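Local coordinates for periplasmic binding protein (Sulfurospirillum deleyianum, PDB 4PAG) that probably captures a solute in the periplasm for an ABC transporter, as a periplasmic binding protein of the iron/vitamin B12 type, and here holds a histidine, at residues N78-E83 / N102-K107; M276-A281 / Q306-V311. All coordinates share one frame; numbering follows the deposited sequence.

Contact 1: N78-E83 / N102-K107; sequences NIPNLE and NEKTAK
K104 swings CG away from its own backbone N (chi1 171°) and, bent at chi2 and chi4, leaves helix 99-112 to deliver its ammonium end to I79 and P80. NZ comes up against the CD corner of the proline ring, 3.9 Å from P80 CD. It also lies 4.0 Å from I79 CG1, where the two side chains run obliquely past one another; I79 is turned so that this branch, not CG2, faces the lysine (chi1 -174°). Both are van der Waals contacts of an ammonium group with hydrocarbon, with no hydrogen bond between the segments. For its charge K104 has a long, weak ion pair with D108, one turn further along its helix.

Within the periplasmic binding protein family region, the touch joins helix 99-112 to the lead-in of helix 82-88. N81 is the N-cap of that second helix, its OD1 accepting from the backbone N of A84. W74 packs against P80, K104 and T105, so the proline and the lysine share an aromatic neighbour. On the helix itself, K107 NZ makes a salt bridge to E103 OE2 at 3.0 Å, approaching from above the carboxylate plane, 41° out of it.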
ATOM      1  N   ASN A  78       5.521 -15.274   1.561  1.00 36.52           N
ATOM      2  CA  ASN A  78       5.486 -15.489   3.006  1.00 34.66           C
ATOM      3  C   ASN A  78       4.432 -16.535   3.389  1.00 32.91           C
ATOM      4  O   ASN A  78       3.556 -16.886   2.593  1.00 37.52           O
ATOM      5  CB  ASN A  78       5.228 -14.157   3.731  1.00 34.45           C
ATOM      6  CG  ASN A  78       5.994 -14.032   5.042  1.00 35.10           C
ATOM      7  OD1 ASN A  78       6.646 -14.966   5.496  1.00 38.45           O
ATOM      8  ND2 ASN A  78       5.920 -12.861   5.651  1.00 37.94           N
ATOM      9  N   ILE A  79       4.542 -17.036   4.616  1.00 35.56           N
ATOM     10  CA  ILE A  79       3.632 -18.047   5.165  1.00 36.55           C
ATOM     11  C   ILE A  79       3.466 -17.726   6.661  1.00 28.67           C
ATOM     12  O   ILE A  79       4.383 -17.174   7.264  1.00 31.37           O
ATOM     13  CB  ILE A  79       4.216 -19.468   4.946  1.00 43.44           C
ATOM     14  CG1 ILE A  79       3.214 -20.547   5.370  1.00 49.03           C
ATOM     15  CG2 ILE A  79       5.554 -19.630   5.672  1.00 46.09           C
ATOM     16  CD1 ILE A  79       3.616 -21.957   4.989  1.00 56.53           C
ATOM     17  N   PRO A  80       2.297 -18.027   7.261  1.00 29.84           N
ATOM     18  CA  PRO A  80       2.137 -17.695   8.684  1.00 29.46           C
ATOM     19  C   PRO A  80       2.838 -18.660   9.641  1.00 28.52           C
ATOM     20  O   PRO A  80       2.927 -19.852   9.360  1.00 33.68           O
ATOM     21  CB  PRO A  80       0.622 -17.778   8.889  1.00 28.46           C
ATOM     22  CG  PRO A  80       0.190 -18.788   7.889  1.00 32.87           C
ATOM     23  CD  PRO A  80       1.028 -18.500   6.679  1.00 35.43           C
ATOM     24  N   ASN A  81       3.321 -18.135  10.764  1.00 27.71           N
ATOM     25  CA  ASN A  81       3.796 -18.970  11.870  1.00 27.46           C
ATOM     26  C   ASN A  81       2.612 -19.296  12.785  1.00 26.81           C
ATOM     27  O   ASN A  81       2.391 -18.628  13.796  1.00 25.38           O
ATOM     28  CB  ASN A  81       4.905 -18.253  12.646  1.00 25.60           C
ATOM     29  CG  ASN A  81       5.607 -19.154  13.642  1.00 27.72           C
ATOM     30  OD1 ASN A  81       5.090 -20.201  14.043  1.00 30.65           O
ATOM     31  ND2 ASN A  81       6.791 -18.739  14.063  1.00 29.89           N
ATOM     32  N   LEU A  82       1.855 -20.323  12.413  1.00 25.86           N
ATOM     33  CA  LEU A  82       0.598 -20.659  13.094  1.00 28.38           C
ATOM     34  C   LEU A  82       0.770 -20.963  14.590  1.00 29.06           C
ATOM     35  O   LEU A  82      -0.021 -20.495  15.418  1.00 25.46           O
ATOM     36  CB  LEU A  82      -0.100 -21.820  12.368  1.00 30.19           C
ATOM     37  CG  LEU A  82      -0.537 -21.524  10.919  1.00 31.19           C
ATOM     38  CD1 LEU A  82      -1.231 -22.714  10.263  1.00 33.67           C
ATOM     39  CD2 LEU A  82      -1.442 -20.304  10.851  1.00 31.99           C
ATOM     40  N   GLU A  83       1.815 -21.713  14.934  1.00 29.62           N
ATOM     41  CA  GLU A  83       2.076 -22.069  16.326  1.00 32.65           C
ATOM     42  C   GLU A  83       2.345 -20.820  17.163  1.00 29.02           C
ATOM     43  O   GLU A  83       1.832 -20.686  18.269  1.00 30.34           O
ATOM     44  CB  GLU A  83       3.267 -23.035  16.443  1.00 36.69           C
ATOM     45  CG  GLU A  83       3.095 -24.375  15.731  1.00 39.36           C
ATOM     46  CD  GLU A  83       3.554 -24.370  14.273  1.00 46.06           C
ATOM     47  OE1 GLU A  83       3.616 -23.284  13.641  1.00 50.28           O
ATOM     48  OE2 GLU A  83       3.847 -25.466  13.749  1.00 54.61           O
ATOM     49  N   ASN A 102      -8.090 -15.613   0.197  1.00 20.83           N
ATOM     50  CA  ASN A 102      -9.144 -15.966   1.159  1.00 21.81           C
ATOM     51  C   ASN A 102      -9.216 -17.461   1.485  1.00 23.24           C
ATOM     52  O   ASN A 102      -9.496 -17.817   2.622  1.00 24.89           O
ATOM     53  CB  ASN A 102     -10.521 -15.460   0.689  1.00 22.16           C
ATOM     54  CG  ASN A 102     -10.680 -13.953   0.837  1.00 21.50           C
ATOM     55  OD1 ASN A 102      -9.974 -13.305   1.611  1.00 19.61           O
ATOM     56  ND2 ASN A 102     -11.617 -13.390   0.095  1.00 24.07           N
ATOM     57  N   GLU A 103      -8.950 -18.324   0.502  1.00 24.32           N
ATOM     58  CA  GLU A 103      -9.062 -19.780   0.702  1.00 26.84           C
ATOM     59  C   GLU A 103      -8.080 -20.263   1.767  1.00 27.22           C
ATOM     60  O   GLU A 103      -8.480 -20.812   2.800  1.00 25.03           O
ATOM     61  CB  GLU A 103      -8.826 -20.547  -0.612  1.00 30.96           C
ATOM     62  CG  GLU A 103      -9.026 -22.056  -0.490  1.00 35.14           C
ATOM     63  CD  GLU A 103      -8.814 -22.821  -1.794  1.00 40.54           C
ATOM     64  OE1 GLU A 103      -8.251 -22.266  -2.759  1.00 37.97           O
ATOM     65  OE2 GLU A 103      -9.201 -24.006  -1.851  1.00 46.54           O
ATOM     66  N   LYS A 104      -6.794 -20.040   1.507  1.00 27.72           N
ATOM     67  CA  LYS A 104      -5.728 -20.458   2.415  1.00 29.49           C
ATOM     68  C   LYS A 104      -5.885 -19.821   3.798  1.00 24.75           C
ATOM     69  O   LYS A 104      -5.659 -20.479   4.825  1.00 23.92           O
ATOM     70  CB  LYS A 104      -4.366 -20.106   1.804  1.00 32.49           C
ATOM     71  CG  LYS A 104      -3.164 -20.292   2.721  1.00 40.08           C
ATOM     72  CD  LYS A 104      -2.496 -21.646   2.547  1.00 46.75           C
ATOM     73  CE  LYS A 104      -1.402 -21.886   3.585  1.00 52.31           C
ATOM     74  NZ  LYS A 104      -0.497 -20.717   3.810  1.00 54.85           N
ATOM     75  N   THR A 105      -6.265 -18.543   3.823  1.00 21.71           N
ATOM     76  CA  THR A 105      -6.460 -17.830   5.077  1.00 21.49           C
ATOM     77  C   THR A 105      -7.570 -18.504   5.893  1.00 22.27           C
ATOM     78  O   THR A 105      -7.395 -18.772   7.084  1.00 23.16           O
ATOM     79  CB  THR A 105      -6.819 -16.335   4.859  1.00 21.59           C
ATOM     80  OG1 THR A 105      -5.761 -15.663   4.152  1.00 21.19           O
ATOM     81  CG2 THR A 105      -7.024 -15.642   6.195  1.00 23.97           C
ATOM     82  N   ALA A 106      -8.694 -18.790   5.248  1.00 23.06           N
ATOM     83  CA  ALA A 106      -9.845 -19.404   5.938  1.00 25.33           C
ATOM     84  C   ALA A 106      -9.513 -20.791   6.484  1.00 26.81           C
ATOM     85  O   ALA A 106      -9.888 -21.122   7.614  1.00 28.72           O
ATOM     86  CB  ALA A 106     -11.054 -19.475   5.011  1.00 26.72           C
ATOM     87  N   LYS A 107      -8.823 -21.593   5.676  1.00 26.65           N
ATOM     88  CA  LYS A 107      -8.319 -22.907   6.103  1.00 30.69           C
ATOM     89  C   LYS A 107      -7.496 -22.815   7.390  1.00 28.30           C
ATOM     90  O   LYS A 107      -7.788 -23.495   8.375  1.00 28.81           O
ATOM     91  CB  LYS A 107      -7.411 -23.526   5.034  1.00 34.88           C
ATOM     92  CG  LYS A 107      -8.066 -23.997   3.746  1.00 42.01           C
ATOM     93  CD  LYS A 107      -7.070 -24.852   2.954  1.00 52.89           C
ATOM     94  CE  LYS A 107      -7.133 -24.631   1.446  1.00 56.69           C
ATOM     95  NZ  LYS A 107      -8.392 -25.135   0.823  1.00 56.76           N
TER

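Contact 2: M276-A281 / Q306-V311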
HETATM    1  N   MSE A 276      -1.180   3.844   2.550  1.00 12.22           N
HETATM    2  CA  MSE A 276      -0.229   4.849   2.035  1.00 12.96           C
HETATM    3  C   MSE A 276      -0.638   5.357   0.666  1.00 13.21           C
HETATM    4  O   MSE A 276      -0.247   6.466   0.261  1.00 13.08           O
HETATM    5  CB  MSE A 276       1.183   4.281   1.903  1.00 13.31           C
HETATM    6  CG  MSE A 276       1.836   3.872   3.215  1.00 16.03           C
HETATM    7 SE   MSE A 276       2.130   5.393   4.431  1.00 19.02          SE
HETATM    8  CE  MSE A 276       3.487   6.382   3.390  1.00 18.52           C
ATOM      9  N   ARG A 277      -1.429   4.562  -0.052  1.00 13.01           N
ATOM     10  CA  ARG A 277      -1.948   4.946  -1.375  1.00 13.73           C
ATOM     11  C   ARG A 277      -2.819   6.199  -1.364  1.00 14.65           C
ATOM     12  O   ARG A 277      -2.938   6.886  -2.387  1.00 14.63           O
ATOM     13  CB  ARG A 277      -2.716   3.788  -2.000  1.00 13.32           C
ATOM     14  CG  ARG A 277      -1.810   2.651  -2.421  1.00 14.09           C
ATOM     15  CD  ARG A 277      -2.560   1.352  -2.677  1.00 14.14           C
ATOM     16  NE  ARG A 277      -1.666   0.434  -3.362  1.00 14.46           N
ATOM     17  CZ  ARG A 277      -2.010  -0.703  -3.951  1.00 14.73           C
ATOM     18  NH1 ARG A 277      -3.270  -1.141  -3.933  1.00 15.12           N
ATOM     19  NH2 ARG A 277      -1.066  -1.419  -4.563  1.00 15.19           N
ATOM     20  N   ILE A 278      -3.421   6.494  -0.213  1.00 13.51           N
ATOM     21  CA  ILE A 278      -4.116   7.761  -0.006  1.00 14.98           C
ATOM     22  C   ILE A 278      -3.229   8.942  -0.440  1.00 14.75           C
ATOM     23  O   ILE A 278      -3.701   9.875  -1.090  1.00 16.08           O
ATOM     24  CB  ILE A 278      -4.531   7.902   1.470  1.00 15.39           C
ATOM     25  CG1 ILE A 278      -5.655   6.908   1.773  1.00 16.48           C
ATOM     26  CG2 ILE A 278      -4.983   9.320   1.788  1.00 15.87           C
ATOM     27  CD1 ILE A 278      -5.748   6.523   3.237  1.00 17.44           C
ATOM     28  N   LEU A 279      -1.949   8.876  -0.084  1.00 14.70           N
ATOM     29  CA  LEU A 279      -0.965   9.875  -0.492  1.00 13.78           C
ATOM     30  C   LEU A 279      -0.277   9.476  -1.795  1.00 13.70           C
ATOM     31  O   LEU A 279      -0.068  10.314  -2.679  1.00 12.99           O
ATOM     32  CB  LEU A 279       0.084  10.050   0.603  1.00 13.87           C
ATOM     33  CG  LEU A 279       1.250  10.990   0.307  1.00 14.56           C
ATOM     34  CD1 LEU A 279       0.759  12.416   0.184  1.00 15.09           C
ATOM     35  CD2 LEU A 279       2.299  10.877   1.402  1.00 15.30           C
ATOM     36  N   GLY A 280       0.086   8.202  -1.906  1.00 12.71           N
ATOM     37  CA  GLY A 280       0.821   7.710  -3.066  1.00 12.94           C
ATOM     38  C   GLY A 280       0.131   7.936  -4.392  1.00 12.90           C
ATOM     39  O   GLY A 280       0.786   8.222  -5.391  1.00 13.15           O
ATOM     40  N   ALA A 281      -1.194   7.798  -4.421  1.00 13.17           N
ATOM     41  CA  ALA A 281      -1.944   8.038  -5.660  1.00 13.24           C
ATOM     42  C   ALA A 281      -1.903   9.517  -6.054  1.00 12.49           C
ATOM     43  O   ALA A 281      -1.871   9.844  -7.241  1.00 13.52           O
ATOM     44  CB  ALA A 281      -3.371   7.553  -5.526  1.00 12.36           C
ATOM     45  N   GLN A 306       2.093  14.201   9.235  1.00 14.37           N
ATOM     46  CA  GLN A 306       1.807  14.773  10.548  1.00 15.23           C
ATOM     47  C   GLN A 306       0.726  13.982  11.259  1.00 14.81           C
ATOM     48  O   GLN A 306       0.895  13.607  12.418  1.00 14.64           O
ATOM     49  CB  GLN A 306       1.394  16.243  10.440  1.00 16.39           C
ATOM     50  CG  GLN A 306       1.418  16.987  11.774  1.00 18.62           C
ATOM     51  CD  GLN A 306       0.159  16.827  12.612  1.00 21.17           C
ATOM     52  OE1 GLN A 306      -0.937  16.570  12.097  1.00 22.73           O
ATOM     53  NE2 GLN A 306       0.308  17.011  13.924  1.00 23.16           N
ATOM     54  N   LEU A 307      -0.363  13.709  10.558  1.00 14.03           N
ATOM     55  CA  LEU A 307      -1.521  13.038  11.150  1.00 14.40           C
ATOM     56  C   LEU A 307      -1.286  11.538  11.288  1.00 14.78           C
ATOM     57  O   LEU A 307      -1.486  10.967  12.373  1.00 14.94           O
ATOM     58  CB  LEU A 307      -2.780  13.307  10.320  1.00 14.80           C
ATOM     59  CG  LEU A 307      -4.059  12.599  10.785  1.00 15.37           C
ATOM     60  CD1 LEU A 307      -4.451  13.058  12.185  1.00 15.54           C
ATOM     61  CD2 LEU A 307      -5.199  12.828   9.811  1.00 16.23           C
ATOM     62  N   PHE A 308      -0.852  10.896  10.204  1.00 14.11           N
ATOM     63  CA  PHE A 308      -0.698   9.431  10.204  1.00 14.35           C
ATOM     64  C   PHE A 308       0.477   8.939  11.042  1.00 14.18           C
ATOM     65  O   PHE A 308       0.353   7.925  11.724  1.00 16.09           O
ATOM     66  CB  PHE A 308      -0.633   8.865   8.771  1.00 15.09           C
ATOM     67  CG  PHE A 308      -1.979   8.747   8.120  1.00 14.39           C
ATOM     68  CD1 PHE A 308      -2.622   9.865   7.635  1.00 14.85           C
ATOM     69  CD2 PHE A 308      -2.631   7.519   8.046  1.00 14.68           C
ATOM     70  CE1 PHE A 308      -3.880   9.774   7.060  1.00 15.13           C
ATOM     71  CE2 PHE A 308      -3.881   7.418   7.466  1.00 15.09           C
ATOM     72  CZ  PHE A 308      -4.512   8.549   6.974  1.00 14.48           C
ATOM     73  N   PHE A 309       1.598   9.658  11.015  1.00 14.78           N
ATOM     74  CA  PHE A 309       2.819   9.210  11.688  1.00 15.48           C
ATOM     75  C   PHE A 309       3.233  10.082  12.875  1.00 16.20           C
ATOM     76  O   PHE A 309       4.093   9.683  13.652  1.00 18.80           O
ATOM     77  CB  PHE A 309       3.974   9.091  10.680  1.00 15.73           C
ATOM     78  CG  PHE A 309       3.769   8.000   9.664  1.00 16.45           C
ATOM     79  CD1 PHE A 309       3.915   6.665  10.030  1.00 15.96           C
ATOM     80  CD2 PHE A 309       3.410   8.295   8.354  1.00 17.70           C
ATOM     81  CE1 PHE A 309       3.711   5.650   9.107  1.00 16.36           C
ATOM     82  CE2 PHE A 309       3.208   7.281   7.428  1.00 17.37           C
ATOM     83  CZ  PHE A 309       3.358   5.957   7.805  1.00 16.89           C
ATOM     84  N   GLY A 310       2.620  11.256  13.026  1.00 15.89           N
ATOM     85  CA  GLY A 310       3.009  12.180  14.086  1.00 18.24           C
ATOM     86  C   GLY A 310       4.382  12.781  13.841  1.00 19.24           C
ATOM     87  O   GLY A 310       5.097  13.098  14.788  1.00 21.50           O
ATOM     88  N   VAL A 311       4.750  12.937  12.570  1.00 20.40           N
ATOM     89  CA  VAL A 311       6.095  13.359  12.192  1.00 21.85           C
ATOM     90  C   VAL A 311       6.043  14.652  11.386  1.00 21.58           C
ATOM     91  O   VAL A 311       5.276  14.763  10.432  1.00 18.13           O
ATOM     92  CB  VAL A 311       6.802  12.271  11.369  1.00 23.68           C
ATOM     93  CG1 VAL A 311       8.118  12.785  10.802  1.00 26.94           C
ATOM     94  CG2 VAL A 311       7.048  11.042  12.235  1.00 23.79           C
TER
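The selenium of M276, a selenomethionine, sits at the rim of the F309 ring, 3.6 Å from F309 CZ and almost as near to F309 CE2. It lies 4.8 Å from the ring centroid and 86° off the normal, so it meets the ring in plane, at the edge. The two side chains cross at about a right angle, and the terminal methyl follows at longer range, with M276 CE 4.1 Å from F309 CE2. The bend at chi2 (-64°) carries the selenium to the phenylalanine, and a second at chi3 (-67°) sets the position of the methyl CE. Beside this pair, I278 CD1 approaches the F308 ring obliquely, 4.4 Å from F308 CZ, a looser apolar touch.

Further out, each phenylalanine has aromatic company. F308 stacks with F304, one turn back on its own helix, and meets F275 with nearly parallel planes, while F309 meets Y305. V36 of helix 28-37 touches both phenylalanine side chains. M276 also packs on F266, W268 and Y305, and I278 reaches A151 and Y154 of helix 141-163. The backbone of M276 is held too: its N bonds to S274 OG, and its O accepts from both L279 N and G280 N. After F309 the chain turns out of its helix at G310, which has positive phi. The M276 side chain is about 12 Å from the bound histidine and not part of its pocket. The selenium at the ring edge is a Met-aromatic contact, set in a buried interface between helices 277-288 and 297-309.

From the N terminus, contact 1 comes first: 78-83 meets 102-107 after a short loop through helix 82-88 and strand 92-96, tying the lead-in of helix 82-88 to helix 99-112. That loop is complete long before contact 2, so the two follow in series, neither nested nor crossed. The chain then passes through the parallel sheet built from strands 172-176, 201-202, 229-232 and 258-260. Contact 2 closes a separate, mostly helical loop, tying the start of the 277-288 region to the far end of helix 297-309. The contacts lie on opposite sides of the chain's centre, about 29 Å apart between centres, the first at the surface and the second buried.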